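Local coordinates for protein exopolygalacturonase (Yersinia enterocolitica, PDB 2UVF) that hydrolyses pectic polygalacturonate as a family 28 exopolygalacturonase, a periplasmic right-handed parallel beta-helix enzyme that binds digalacturonic acid in its active-site cleft, at residues A[220-226]-A[306-311]; A[225-229]-A[240-244]; A[330-336]-A[352-358]. One frame throughout, in Å; residues are numbered along the deposited sequence.

Interaction 1. Residues A[220-226]-A[306-311]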
loop_
_atom_site.group_PDB
_atom_site.type_symbol
_atom_site.label_atom_id
_atom_site.label_comp_id
_atom_site.label_asym_id
_atom_site.label_seq_id
_atom_site.Cartn_x
_atom_site.Cartn_y
_atom_site.Cartn_z
ATOM N N SER A 220 -12.428 5.364 -19.582
ATOM C CA SER A 220 -13.567 5.997 -20.243
ATOM C C SER A 220 -14.301 6.793 -19.177
ATOM O O SER A 220 -14.247 6.459 -17.997
ATOM C CB SER A 220 -14.484 4.941 -20.862
ATOM O OG SER A 220 -15.763 5.475 -21.157
ATOM N N GLU A 221 -14.948 7.875 -19.573
ATOM C CA GLU A 221 -15.757 8.637 -18.632
ATOM C C GLU A 221 -17.246 8.211 -18.693
ATOM O O GLU A 221 -18.085 8.755 -17.970
ATOM C CB GLU A 221 -15.549 10.150 -18.835
ATOM C CG GLU A 221 -16.241 10.783 -20.063
ATOM C CD GLU A 221 -15.562 10.468 -21.409
ATOM O OE1 GLU A 221 -15.062 9.336 -21.614
ATOM O OE2 GLU A 221 -15.546 11.369 -22.280
ATOM N N ASN A 222 -17.543 7.231 -19.552
ATOM C CA ASN A 222 -18.896 6.696 -19.759
ATOM C C ASN A 222 -19.198 5.621 -18.726
ATOM O O ASN A 222 -18.591 4.555 -18.764
ATOM C CB ASN A 222 -19.019 6.099 -21.173
ATOM C CG ASN A 222 -20.452 5.701 -21.546
ATOM O OD1 ASN A 222 -21.387 5.850 -20.774
ATOM N ND2 ASN A 222 -20.611 5.205 -22.753
ATOM N N PRO A 223 -20.151 5.892 -17.808
ATOM C CA PRO A 223 -20.544 4.883 -16.822
ATOM C C PRO A 223 -20.966 3.528 -17.423
ATOM O O PRO A 223 -21.048 2.543 -16.686
ATOM C CB PRO A 223 -21.728 5.529 -16.095
ATOM C CG PRO A 223 -21.611 6.967 -16.334
ATOM C CD PRO A 223 -20.907 7.150 -17.650
ATOM N N ASP A 224 -21.197 3.482 -18.743
ATOM C CA ASP A 224 -21.688 2.283 -19.457
ATOM C C ASP A 224 -20.608 1.280 -19.773
ATOM O O ASP A 224 -20.896 0.096 -20.011
ATOM C CB ASP A 224 -22.336 2.675 -20.781
ATOM C CG ASP A 224 -23.723 3.249 -20.611
ATOM O OD1 ASP A 224 -24.293 3.180 -19.499
ATOM O OD2 ASP A 224 -24.244 3.770 -21.619
ATOM N N ASP A 225 -19.367 1.761 -19.787
ATOM C CA ASP A 225 -18.205 0.936 -20.097
ATOM C C ASP A 225 -17.657 0.219 -18.869
ATOM O O ASP A 225 -16.637 -0.458 -18.945
ATOM C CB ASP A 225 -17.132 1.791 -20.746
ATOM C CG ASP A 225 -17.331 1.932 -22.239
ATOM O OD1 ASP A 225 -17.252 0.882 -22.941
ATOM O OD2 ASP A 225 -17.559 3.083 -22.702
ATOM N N TYR A 226 -18.356 0.370 -17.747
ATOM C CA TYR A 226 -18.026 -0.287 -16.482
ATOM C C TYR A 226 -19.301 -0.983 -15.992
ATOM O O TYR A 226 -20.098 -0.379 -15.262
ATOM C CB TYR A 226 -17.512 0.728 -15.430
ATOM C CG TYR A 226 -16.384 1.644 -15.901
ATOM C CD1 TYR A 226 -15.043 1.298 -15.696
ATOM C CD2 TYR A 226 -16.659 2.860 -16.541
ATOM C CE1 TYR A 226 -14.003 2.136 -16.126
ATOM C CE2 TYR A 226 -15.631 3.704 -16.977
ATOM C CZ TYR A 226 -14.304 3.335 -16.756
ATOM O OH TYR A 226 -13.277 4.159 -17.171
ATOM N N ILE A 306 -15.116 13.603 -13.383
ATOM C CA ILE A 306 -15.226 13.325 -14.802
ATOM C C ILE A 306 -15.948 11.971 -14.865
ATOM O O ILE A 306 -17.174 11.948 -14.924
ATOM C CB ILE A 306 -13.861 13.310 -15.526
ATOM C CG1 ILE A 306 -13.106 14.636 -15.315
ATOM C CG2 ILE A 306 -14.044 13.016 -17.002
ATOM C CD1 ILE A 306 -11.747 14.700 -16.087
ATOM N N LEU A 307 -15.216 10.856 -14.813
ATOM C CA LEU A 307 -15.852 9.555 -14.607
ATOM C C LEU A 307 -16.692 9.498 -13.329
ATOM O O LEU A 307 -17.773 8.931 -13.331
ATOM C CB LEU A 307 -14.841 8.421 -14.626
ATOM C CG LEU A 307 -15.466 7.050 -14.402
ATOM C CD1 LEU A 307 -16.467 6.694 -15.523
ATOM C CD2 LEU A 307 -14.403 6.002 -14.253
ATOM N N ALA A 308 -16.205 10.109 -12.252
ATOM C CA ALA A 308 -16.897 10.105 -10.966
ATOM C C ALA A 308 -18.180 10.943 -10.961
ATOM O O ALA A 308 -19.144 10.586 -10.274
ATOM C CB ALA A 308 -15.964 10.578 -9.871
ATOM N N LYS A 309 -18.168 12.069 -11.695
ATOM C CA LYS A 309 -19.362 12.901 -11.933
ATOM C C LYS A 309 -20.467 12.064 -12.586
ATOM O O LYS A 309 -21.574 11.984 -12.046
ATOM C CB LYS A 309 -19.024 14.090 -12.828
ATOM C CG LYS A 309 -20.201 14.972 -13.204
ATOM C CD LYS A 309 -19.748 16.055 -14.165
ATOM C CE LYS A 309 -20.840 17.071 -14.463
ATOM N NZ LYS A 309 -20.240 18.367 -14.983
ATOM N N ASN A 310 -20.127 11.420 -13.707
ATOM C CA ASN A 310 -21.042 10.674 -14.553
ATOM C C ASN A 310 -21.646 9.435 -13.909
ATOM O O ASN A 310 -22.827 9.144 -14.098
ATOM C CB ASN A 310 -20.350 10.311 -15.872
ATOM C CG ASN A 310 -19.996 11.545 -16.719
ATOM O OD1 ASN A 310 -20.418 12.659 -16.420
ATOM N ND2 ASN A 310 -19.234 11.338 -17.781
ATOM N N GLN A 311 -20.832 8.708 -13.144
ATOM C CA GLN A 311 -21.297 7.534 -12.407
ATOM C C GLN A 311 -22.230 7.891 -11.242
ATOM O O GLN A 311 -23.225 7.187 -11.007
ATOM C CB GLN A 311 -20.105 6.680 -11.950
ATOM C CG GLN A 311 -19.401 5.934 -13.081
ATOM C CD GLN A 311 -18.188 5.114 -12.621
ATOM O OE1 GLN A 311 -17.357 5.586 -11.838
ATOM N NE2 GLN A 311 -18.068 3.897 -13.135
HETATM O O HOH W 1 -21.108 2.833 -13.382
#
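N310 reaches across from the first turn of its helix to the backbone of E221, its ND2 giving a nearly straight hydrogen bond of 2.8 Å to E221 O. The acceptor lies close to the amide plane of N310, whereas ND2 sits well above the carbonyl plane of E221, so the bond does not use a lone-pair direction. The side chains of E221 and N310 run side by side, and E221 CB leans on I306 CG2 at 3.7 Å. Next to this bond the P223 ring crosses the N310 side chain at about a right angle, its CG lying 3.3 Å from N310 O, and its CB meets Q311 CG. L307 supplies the apolar centre. It turns both methyls to the ring of Y226 because its CG stands opposite the backbone N (chi1 179°), CD1 lying 3.4 Å from Y226 CE2 and CD2 near Y226 OH.

Bonds within the loop set the position of Y226. Its OH donates to S220 O at 2.6 Å, in the carbonyl plane and on a lone pair, while an ST turn at S220 and an Asx turn at N222 shape the bend. The carboxylate of E221 is turned away to a salt bridge with K197, and Q311 OE1 bonds to S331 N. The contact seats the start of helix 307-317 on the loop between strands 215-219 and 228-230, at the flank of the beta-helix.

Interaction 2. Residues A[225-229]-A[240-244]. With ADA (alpha-D-galactopyranuronic acid), chain C.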
loop_
_atom_site.group_PDB
_atom_site.type_symbol
_atom_site.label_atom_id
_atom_site.label_comp_id
_atom_site.label_asym_id
_atom_site.label_seq_id
_atom_site.Cartn_x
_atom_site.Cartn_y
_atom_site.Cartn_z
ATOM N N ASP A 225 -19.367 1.761 -19.787
ATOM C CA ASP A 225 -18.205 0.936 -20.097
ATOM C C ASP A 225 -17.657 0.219 -18.869
ATOM O O ASP A 225 -16.637 -0.458 -18.945
ATOM C CB ASP A 225 -17.132 1.791 -20.746
ATOM C CG ASP A 225 -17.331 1.932 -22.239
ATOM O OD1 ASP A 225 -17.252 0.882 -22.941
ATOM O OD2 ASP A 225 -17.559 3.083 -22.702
ATOM N N TYR A 226 -18.356 0.370 -17.747
ATOM C CA TYR A 226 -18.026 -0.287 -16.482
ATOM C C TYR A 226 -19.301 -0.983 -15.992
ATOM O O TYR A 226 -20.098 -0.379 -15.262
ATOM C CB TYR A 226 -17.512 0.728 -15.430
ATOM C CG TYR A 226 -16.384 1.644 -15.901
ATOM C CD1 TYR A 226 -15.043 1.298 -15.696
ATOM C CD2 TYR A 226 -16.659 2.860 -16.541
ATOM C CE1 TYR A 226 -14.003 2.136 -16.126
ATOM C CE2 TYR A 226 -15.631 3.704 -16.977
ATOM C CZ TYR A 226 -14.304 3.335 -16.756
ATOM O OH TYR A 226 -13.277 4.159 -17.171
ATOM N N PRO A 227 -19.504 -2.255 -16.402
ATOM C CA PRO A 227 -20.739 -2.933 -16.044
ATOM C C PRO A 227 -20.610 -3.508 -14.638
ATOM O O PRO A 227 -19.551 -3.360 -14.025
ATOM C CB PRO A 227 -20.870 -4.024 -17.113
ATOM C CG PRO A 227 -19.468 -4.276 -17.630
ATOM C CD PRO A 227 -18.584 -3.133 -17.155
ATOM N N ALA A 228 -21.662 -4.139 -14.114
ATOM C CA ALA A 228 -21.642 -4.599 -12.719
ATOM C C ALA A 228 -20.361 -5.380 -12.433
ATOM O O ALA A 228 -19.930 -6.188 -13.254
ATOM C CB ALA A 228 -22.882 -5.436 -12.398
ATOM N N GLY A 229 -19.770 -5.138 -11.257
ATOM C CA GLY A 229 -18.434 -5.631 -10.940
ATOM C C GLY A 229 -18.345 -6.639 -9.825
ATOM O O GLY A 229 -17.929 -7.763 -10.065
ATOM N N ARG A 240 -21.075 -2.971 -6.788
ATOM C CA ARG A 240 -20.190 -1.903 -7.250
ATOM C C ARG A 240 -19.839 -2.123 -8.719
ATOM O O ARG A 240 -19.833 -3.263 -9.192
ATOM C CB ARG A 240 -18.929 -1.861 -6.380
ATOM C CG ARG A 240 -19.191 -1.369 -4.986
ATOM C CD ARG A 240 -17.969 -1.506 -4.121
ATOM N NE ARG A 240 -18.086 -0.713 -2.905
ATOM C CZ ARG A 240 -17.075 -0.435 -2.087
ATOM N NH1 ARG A 240 -15.849 -0.880 -2.337
ATOM N NH2 ARG A 240 -17.292 0.298 -1.016
ATOM N N PRO A 241 -19.545 -1.042 -9.457
ATOM C CA PRO A 241 -19.192 -1.321 -10.828
ATOM C C PRO A 241 -17.797 -1.939 -10.930
ATOM O O PRO A 241 -17.049 -1.974 -9.934
ATOM C CB PRO A 241 -19.226 0.058 -11.482
ATOM C CG PRO A 241 -18.903 1.005 -10.398
ATOM C CD PRO A 241 -19.500 0.401 -9.155
ATOM N N ALA A 242 -17.469 -2.431 -12.125
ATOM C CA ALA A 242 -16.135 -2.868 -12.437
ATOM C C ALA A 242 -15.148 -1.683 -12.365
ATOM O O ALA A 242 -15.498 -0.537 -12.665
ATOM C CB ALA A 242 -16.100 -3.495 -13.826
ATOM N N SER A 243 -13.920 -1.992 -11.942
ATOM C CA SER A 243 -12.792 -1.072 -12.042
ATOM C C SER A 243 -12.319 -1.007 -13.486
ATOM O O SER A 243 -12.830 -1.729 -14.347
ATOM C CB SER A 243 -11.648 -1.557 -11.142
ATOM O OG SER A 243 -12.069 -1.665 -9.786
ATOM N N LEU A 244 -11.325 -0.159 -13.746
ATOM C CA LEU A 244 -10.698 -0.092 -15.050
ATOM C C LEU A 244 -10.040 -1.433 -15.400
ATOM O O LEU A 244 -10.147 -1.911 -16.529
ATOM C CB LEU A 244 -9.676 1.055 -15.086
ATOM C CG LEU A 244 -9.057 1.462 -16.425
ATOM C CD1 LEU A 244 -10.153 1.876 -17.432
ATOM C CD2 LEU A 244 -8.018 2.579 -16.247
HETATM C C1 ADA C . -12.722 1.288 4.114
HETATM C C2 ADA C . -11.581 0.252 4.054
HETATM C C3 ADA C . -11.053 0.224 2.606
HETATM C C4 ADA C . -12.204 -0.155 1.622
HETATM C C5 ADA C . -13.362 0.858 1.764
HETATM C C6 ADA C . -14.634 0.654 0.896
HETATM O O2 ADA C . -10.541 0.561 5.002
HETATM O O3 ADA C . -9.940 -0.658 2.488
HETATM O O4 ADA C . -12.675 -1.487 1.853
HETATM O O5 ADA C . -13.785 0.976 3.156
HETATM O O6B ADA C . -15.730 0.720 1.494
HETATM O O6A ADA C . -14.508 0.454 -0.338
#
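P227 and A242 face each other through the backbone, with A242 N donating to P227 O at 3.0 Å. Two residues on, G229 N bonds to R240 O at 2.8 Å. These two bonds flank A228 and P241, an antiparallel non-hydrogen-bonded pair in a small beta hairpin. This is the tight part of the contact: G229 CA lies 3.5 Å from A242 N, the two backbones touching closely at the glycine.

The Y226 side is buried but less closely packed. Its ring stands beside the 242-244 backbone, CD1 lying 3.6 Å from A242 O, with S243 O in the ring plane at the edge and L244 CD1 near the same rim. A242 O is in turn bonded to S331 OG, and S243 OG to T335 OG1, so the segment after strand 240-241 is tied to residues 331-335. By contrast, P227 and A228 are exposed, and their side chains point away from the partner strand; the P227 ring adds little beyond a CD contact with A242 CB.

R240 also points away from the hairpin partner, its chain extended from CG to NE, and this length carries the guanidinium to the galacturonate of chain C. NH1 donates to O6A of that sugar at 2.8 Å, while NH2 reaches both O6A, at 2.9 Å, and O6B. The carboxylate meets the edge of the guanidinium near its plane. Such a charged, multiply bonded grip suits recognition of the acidic sugar of pectin, and the hairpin backbone bonds hold the strand that presents it.

Interaction 3. Residues A[330-336]-A[352-358]. With ADA (alpha-D-galactopyranuronic acid), chain C; ADA (alpha-D-galactopyranuronic acid), chain B.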
loop_
_atom_site.group_PDB
_atom_site.type_symbol
_atom_site.label_atom_id
_atom_site.label_comp_id
_atom_site.label_asym_id
_atom_site.label_seq_id
_atom_site.Cartn_x
_atom_site.Cartn_y
_atom_site.Cartn_z
ATOM N N ARG A 330 -18.722 4.724 -7.805
ATOM C CA ARG A 330 -17.552 5.171 -8.606
ATOM C C ARG A 330 -16.613 3.991 -8.822
ATOM O O ARG A 330 -16.375 3.227 -7.895
ATOM C CB ARG A 330 -16.797 6.284 -7.888
ATOM C CG ARG A 330 -17.643 7.469 -7.524
ATOM C CD ARG A 330 -16.837 8.523 -6.809
ATOM N NE ARG A 330 -16.826 8.352 -5.358
ATOM C CZ ARG A 330 -15.771 8.596 -4.582
ATOM N NH1 ARG A 330 -14.607 8.981 -5.119
ATOM N NH2 ARG A 330 -15.867 8.431 -3.276
ATOM N N SER A 331 -16.101 3.834 -10.041
ATOM C CA SER A 331 -15.138 2.776 -10.357
ATOM C C SER A 331 -13.744 3.015 -9.748
ATOM O O SER A 331 -13.120 4.055 -9.973
ATOM C CB SER A 331 -14.985 2.624 -11.878
ATOM O OG SER A 331 -16.005 1.806 -12.462
ATOM N N SER A 332 -13.271 2.039 -8.977
ATOM C CA SER A 332 -11.876 1.987 -8.543
ATOM C C SER A 332 -10.966 1.748 -9.738
ATOM O O SER A 332 -11.432 1.398 -10.837
ATOM C CB SER A 332 -11.674 0.875 -7.517
ATOM O OG SER A 332 -12.245 1.264 -6.298
ATOM N N LEU A 333 -9.672 1.934 -9.544
ATOM C CA LEU A 333 -8.749 1.772 -10.656
ATOM C C LEU A 333 -8.486 0.298 -10.996
ATOM O O LEU A 333 -8.458 -0.086 -12.162
ATOM C CB LEU A 333 -7.444 2.534 -10.378
ATOM C CG LEU A 333 -6.551 2.704 -11.609
ATOM C CD1 LEU A 333 -6.306 4.183 -11.935
ATOM C CD2 LEU A 333 -5.264 1.907 -11.444
ATOM N N MET A 334 -8.300 -0.526 -9.973
ATOM C CA MET A 334 -7.925 -1.916 -10.176
ATOM C C MET A 334 -8.513 -2.742 -9.054
ATOM O O MET A 334 -8.405 -2.372 -7.902
ATOM C CB MET A 334 -6.404 -2.078 -10.200
ATOM C CG MET A 334 -5.954 -3.426 -10.702
ATOM S SD MET A 334 -4.178 -3.689 -10.684
ATOM C CE MET A 334 -3.617 -2.536 -11.940
ATOM N N THR A 335 -9.159 -3.849 -9.398
ATOM C CA THR A 335 -9.710 -4.739 -8.387
ATOM C C THR A 335 -9.418 -6.173 -8.759
ATOM O O THR A 335 -10.000 -6.700 -9.685
ATOM C CB THR A 335 -11.235 -4.538 -8.194
ATOM O OG1 THR A 335 -11.485 -3.173 -7.834
ATOM C CG2 THR A 335 -11.770 -5.466 -7.102
ATOM N N LEU A 336 -8.511 -6.797 -8.018
ATOM C CA LEU A 336 -8.119 -8.162 -8.293
ATOM C C LEU A 336 -8.582 -8.976 -7.130
ATOM O O LEU A 336 -8.178 -8.725 -6.000
ATOM C CB LEU A 336 -6.601 -8.288 -8.457
ATOM C CG LEU A 336 -5.911 -7.232 -9.319
ATOM C CD1 LEU A 336 -4.415 -7.394 -9.107
ATOM C CD2 LEU A 336 -6.304 -7.309 -10.804
ATOM N N PRO A 352 -7.824 8.041 -9.924
ATOM C CA PRO A 352 -8.839 7.002 -9.858
ATOM C C PRO A 352 -10.187 7.658 -9.598
ATOM O O PRO A 352 -10.242 8.686 -8.919
ATOM C CB PRO A 352 -8.400 6.179 -8.643
ATOM C CG PRO A 352 -7.811 7.205 -7.708
ATOM C CD PRO A 352 -7.085 8.162 -8.646
ATOM N N ALA A 353 -11.266 7.088 -10.128
ATOM C CA ALA A 353 -12.607 7.589 -9.812
ATOM C C ALA A 353 -13.014 7.283 -8.362
ATOM O O ALA A 353 -13.746 8.043 -7.752
ATOM C CB ALA A 353 -13.648 7.050 -10.824
ATOM N N PHE A 354 -12.502 6.195 -7.798
ATOM C CA PHE A 354 -12.775 5.824 -6.404
ATOM C C PHE A 354 -11.413 5.444 -5.773
ATOM O O PHE A 354 -10.574 6.351 -5.541
ATOM C CB PHE A 354 -13.843 4.726 -6.379
ATOM C CG PHE A 354 -14.381 4.362 -5.003
ATOM C CD1 PHE A 354 -14.609 5.310 -4.030
ATOM C CD2 PHE A 354 -14.681 3.038 -4.714
ATOM C CE1 PHE A 354 -15.130 4.949 -2.769
ATOM C CE2 PHE A 354 -15.196 2.666 -3.450
ATOM C CZ PHE A 354 -15.418 3.624 -2.481
ATOM N N HIS A 355 -11.154 4.149 -5.575
ATOM C CA HIS A 355 -9.905 3.665 -4.967
ATOM C C HIS A 355 -8.848 3.437 -6.039
ATOM O O HIS A 355 -9.161 3.404 -7.223
ATOM C CB HIS A 355 -10.089 2.321 -4.216
ATOM C CG HIS A 355 -11.107 2.333 -3.107
ATOM N ND1 HIS A 355 -11.246 3.374 -2.213
ATOM C CD2 HIS A 355 -11.985 1.385 -2.709
ATOM C CE1 HIS A 355 -12.185 3.083 -1.334
ATOM N NE2 HIS A 355 -12.642 1.875 -1.606
ATOM N N GLY A 356 -7.598 3.244 -5.607
ATOM C CA GLY A 356 -6.473 2.947 -6.509
ATOM C C GLY A 356 -6.434 1.462 -6.794
ATOM O O GLY A 356 -7.292 0.935 -7.517
ATOM N N ILE A 357 -5.468 0.773 -6.183
ATOM C CA ILE A 357 -5.302 -0.680 -6.362
ATOM C C ILE A 357 -5.931 -1.507 -5.228
ATOM O O ILE A 357 -5.607 -1.318 -4.058
ATOM C CB ILE A 357 -3.804 -1.040 -6.598
ATOM C CG1 ILE A 357 -3.346 -0.432 -7.927
ATOM C CG2 ILE A 357 -3.585 -2.579 -6.594
ATOM C CD1 ILE A 357 -1.895 -0.373 -8.123
ATOM N N MET A 358 -6.837 -2.414 -5.596
ATOM C CA MET A 358 -7.531 -3.273 -4.635
ATOM C C MET A 358 -7.162 -4.734 -4.832
ATOM O O MET A 358 -7.170 -5.229 -5.963
ATOM C CB MET A 358 -9.055 -3.152 -4.768
ATOM C CG MET A 358 -9.636 -1.779 -4.470
ATOM S SD MET A 358 -11.404 -1.762 -4.842
ATOM C CE MET A 358 -12.029 -2.827 -3.524
HETATM C C1 ADA C . -12.722 1.288 4.114
HETATM C C2 ADA C . -11.581 0.252 4.054
HETATM C C3 ADA C . -11.053 0.224 2.606
HETATM C C4 ADA C . -12.204 -0.155 1.622
HETATM C C5 ADA C . -13.362 0.858 1.764
HETATM C C6 ADA C . -14.634 0.654 0.896
HETATM O O2 ADA C . -10.541 0.561 5.002
HETATM O O3 ADA C . -9.940 -0.658 2.488
HETATM O O4 ADA C . -12.675 -1.487 1.853
HETATM O O5 ADA C . -13.785 0.976 3.156
HETATM O O6B ADA C . -15.730 0.720 1.494
HETATM O O6A ADA C . -14.508 0.454 -0.338
HETATM C C1 ADA B . -10.840 5.767 3.808
HETATM C C2 ADA B . -11.228 4.842 2.635
HETATM C C3 ADA B . -12.759 4.647 2.712
HETATM C C4 ADA B . -13.004 3.717 3.913
HETATM C C5 ADA B . -12.533 4.489 5.159
HETATM C C6 ADA B . -12.663 3.622 6.433
HETATM O O1 ADA B . -11.566 7.031 3.816
HETATM O O2 ADA B . -10.795 5.326 1.384
HETATM O O3 ADA B . -13.346 4.177 1.473
HETATM O O4 ADA B . -12.134 2.566 3.771
HETATM O O5 ADA B . -11.136 4.998 5.015
HETATM O O6B ADA B . -11.720 2.837 6.710
HETATM O O6A ADA B . -13.702 3.752 7.129
HETATM O O HOH W 2 -11.128 4.765 -11.642
#
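G356 O is gripped by two backbone N-H groups of the facing segment, accepting from M334 N at 3.0 Å and weakly from L333 N. The main bond of L333 N goes to H355 O at 2.8 Å, and the parallel pairing continues as M358 N donates back to M334 O and L336 N to M358 O. M334 and I357 turn their side chains to one face of the sheet, T335 and M358 to the other, where M358 SD lies 3.3 Å from T335 OG1, itself hydrogen-bonded to S243 OG.

Toward the pocket, side chains take over. R330 NH1 donates to A353 O at 2.9 Å in the carbonyl plane, the acceptor lying tilted from the guanidinium plane. The bend of R330 at chi3 (-90°) wraps its chain around this carbonyl and sets one guanidinium face against F354, CD1 of the ring standing 3.4 Å above the centre of that face. Ring and guanidinium planes are 69° apart, so the phenyl meets the cation by its rim, and NH2 lies near the ring plane. Further bonds to N379, N378 and Y326 fix R330.

F354 also packs on H355, whose CE1 lies 3.5 Å above the phenyl plane, offset toward the rim. H355 is positioned at both ends: its backbone N donates to S332 OG, and ND1 bonds to N379 O. NE2 donates almost straight (174°) to O6A of the chain C galacturonate at 2.7 Å. Its CE1 approaches O3 of the chain B sugar, so this histidine borders both sugars of the bound digalacturonic acid.

Strand 334-339 lies between the parallel strands 245-247 and 357-360, on successive coils of the beta-helix, while helix 307-317 packs against R330 and A353.

The three contacts run from the flank of the beta-helix to its ligand cleft. Interaction 1 is partly buried and joins a loop to a helix end through one side-chain bond and apolar packing; interaction 2 shares Y226 with it but is a small hairpin, mostly buried, with P227 and A228 exposed at its edge; interaction 3 is wholly buried and belongs to the parallel coils themselves. Backbone pairing holds interactions 2 and 3, antiparallel in one and parallel in the other, and both of the outer contacts lean on residues 330-336. Interactions 2 and 3 converge on one carboxylate of the bound sugar, with an arginine and a histidine respectively, whereas interaction 1 stays distant from it.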